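Local coordinates for 2OG-Fe dioxygenase family protein (Methylibium petroleiphilum, PDB 3PL0) that probably acts as a dioxygenase of the 2OG-Fe family and is built on a cupin-type double-stranded beta-helix, at residues A30-E33 with T34-M38. Residues are numbered along the deposited sequence; the frame is centred on the assembly and turned at random.
Sequences AALE and TLTGM
Thr36 and Leu32 meet one turn apart near the C-terminal end of helix 29-36, where positive-phi Gly37 and a weak Met38 N to Glu33 O bond resemble a loosely formed Schellman motif. This short helix lies beside helix 118-134 of the cupin-fold protein.

Backbone hydrogen bonds define the last turns: Thr34 N donates to Ala30 O at 3.0 Å, and Leu35 N to Ala31 O at 2.8 Å. Leu32 O is gripped twice, by Thr36 N at 2.8 Å and Thr36 OG1 at 2.7 Å. The two donors arrive from opposite faces of the carbonyl plane. A chi1 of 61° sets the hydroxyl between the Thr36 backbone N and carbonyl carbon, folding it back along the helix onto Leu32 O.

The apolar branches follow the same pairing. Thr36 CG2 lies 3.8 Å from Leu32 CD1, the side chains crossing at a slant, and both residues also touch Phe43 and helix 118-134. A valine in place of Thr36 would probably leave Leu32 O with the backbone N-H alone of these two donors.

Gly37 has a positive phi of 64°, which turns the chain out of the helix. The bonds at the helix end are weak: Glu33 O receives Gly37 N at 2.9 Å, with an N-H...O angle of 121°, and Met38 N, the six-residue link of the Schellman pattern, at 3.5 Å. The Glu33 side chain runs onward, its OE2 hydrogen-bonded to Leu40 N. Buried Met38 O sits against Glu33 CB and CG, lacks a conventional hydrogen-bond partner and instead faces the CA-H of Glu33, 3.3 Å from Glu33 CA.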
ATOM      1  N   ALA A  30      -4.953  10.477 -12.681  1.00 29.79           N
ATOM      2  CA  ALA A  30      -5.985  11.481 -12.838  1.00 31.78           C
ATOM      3  C   ALA A  30      -7.180  11.214 -11.884  1.00 30.80           C
ATOM      4  O   ALA A  30      -7.718  12.155 -11.272  1.00 31.94           O
ATOM      5  CB  ALA A  30      -6.434  11.598 -14.343  1.00 30.94           C
ATOM      6  N   ALA A  31      -7.591   9.954 -11.739  1.00 29.72           N
ATOM      7  CA  ALA A  31      -8.678   9.606 -10.826  1.00 29.16           C
ATOM      8  C   ALA A  31      -8.313   9.956  -9.378  1.00 28.81           C
ATOM      9  O   ALA A  31      -9.167  10.441  -8.636  1.00 28.71           O
ATOM     10  CB  ALA A  31      -9.096   8.129 -10.968  1.00 27.56           C
ATOM     11  N   LEU A  32      -7.051   9.759  -8.995  1.00 29.95           N
ATOM     12  CA  LEU A  32      -6.561  10.148  -7.670  1.00 27.55           C
ATOM     13  C   LEU A  32      -6.619  11.642  -7.430  1.00 30.22           C
ATOM     14  O   LEU A  32      -7.081  12.108  -6.367  1.00 31.11           O
ATOM     15  CB  LEU A  32      -5.119   9.651  -7.437  1.00 28.65           C
ATOM     16  CG  LEU A  32      -4.665   9.772  -5.967  1.00 27.46           C
ATOM     17  CD1 LEU A  32      -5.445   8.852  -5.025  1.00 32.64           C
ATOM     18  CD2 LEU A  32      -3.185   9.522  -5.809  1.00 26.76           C
ATOM     19  N   GLU A  33      -6.188  12.402  -8.418  1.00 30.94           N
ATOM     20  CA  GLU A  33      -6.346  13.862  -8.382  1.00 34.33           C
ATOM     21  C   GLU A  33      -7.787  14.303  -8.161  1.00 32.87           C
ATOM     22  O   GLU A  33      -8.071  15.155  -7.341  1.00 31.87           O
ATOM     23  CB  GLU A  33      -5.955  14.489  -9.714  1.00 34.79           C
ATOM     24  CG  GLU A  33      -4.564  14.762  -9.898  1.00 41.63           C
ATOM     25  CD  GLU A  33      -4.362  15.704 -11.074  1.00 50.74           C
ATOM     26  OE1 GLU A  33      -4.956  15.457 -12.144  1.00 51.86           O
ATOM     27  OE2 GLU A  33      -3.629  16.692 -10.917  1.00 50.89           O
ATOM     28  N   THR A  34      -8.689  13.740  -8.945  1.00 32.59           N
ATOM     29  CA  THR A  34     -10.098  14.040  -8.822  1.00 35.00           C
ATOM     30  C   THR A  34     -10.628  13.605  -7.457  1.00 34.60           C
ATOM     31  O   THR A  34     -11.317  14.380  -6.815  1.00 34.21           O
ATOM     32  CB  THR A  34     -10.908  13.412  -9.980  1.00 33.37           C
ATOM     33  OG1 THR A  34     -10.403  13.936 -11.207  1.00 36.30           O
ATOM     34  CG2 THR A  34     -12.383  13.762  -9.877  1.00 35.08           C
ATOM     35  N   LEU A  35     -10.274  12.400  -6.993  1.00 33.07           N
ATOM     36  CA  LEU A  35     -10.777  11.899  -5.721  1.00 31.31           C
ATOM     37  C   LEU A  35     -10.314  12.775  -4.581  1.00 34.40           C
ATOM     38  O   LEU A  35     -11.086  13.073  -3.639  1.00 28.42           O
ATOM     39  CB  LEU A  35     -10.296  10.479  -5.442  1.00 31.07           C
ATOM     40  CG  LEU A  35     -10.907   9.808  -4.209  1.00 32.72           C
ATOM     41  CD1 LEU A  35     -12.428   9.481  -4.467  1.00 35.78           C
ATOM     42  CD2 LEU A  35     -10.128   8.595  -3.858  1.00 31.52           C
ATOM     43  N   THR A  36      -9.038  13.141  -4.617  1.00 30.61           N
ATOM     44  CA  THR A  36      -8.463  13.785  -3.456  1.00 30.89           C
ATOM     45  C   THR A  36      -8.608  15.297  -3.501  1.00 31.54           C
ATOM     46  O   THR A  36      -8.354  15.944  -2.534  1.00 36.73           O
ATOM     47  CB  THR A  36      -6.973  13.444  -3.324  1.00 32.37           C
ATOM     48  OG1 THR A  36      -6.286  13.920  -4.486  1.00 29.32           O
ATOM     49  CG2 THR A  36      -6.754  11.915  -3.148  1.00 26.61           C
ATOM     50  N   GLY A  37      -8.938  15.860  -4.656  1.00 34.94           N
ATOM     51  CA  GLY A  37      -8.875  17.301  -4.882  1.00 36.61           C
ATOM     52  C   GLY A  37      -7.506  17.966  -4.822  1.00 39.05           C
ATOM     53  O   GLY A  37      -7.424  19.168  -4.628  1.00 40.91           O
HETATM   54  N   MSE A  38      -6.451  17.192  -5.018  1.00 38.69           N
HETATM   55  CA  MSE A  38      -5.056  17.636  -4.949  1.00 39.84           C
HETATM   56  C   MSE A  38      -4.452  17.343  -6.303  1.00 40.83           C
HETATM   57  O   MSE A  38      -4.609  16.240  -6.812  1.00 40.27           O
HETATM   58  CB  MSE A  38      -4.250  16.762  -4.013  1.00 39.11           C
HETATM   59  CG  MSE A  38      -4.298  17.051  -2.585  1.00 47.64           C
HETATM   60 SE   MSE A  38      -3.267  18.616  -2.169  0.75 54.01          SE
HETATM   61  CE  MSE A  38      -4.913  19.561  -1.809  1.00 43.90           C
TER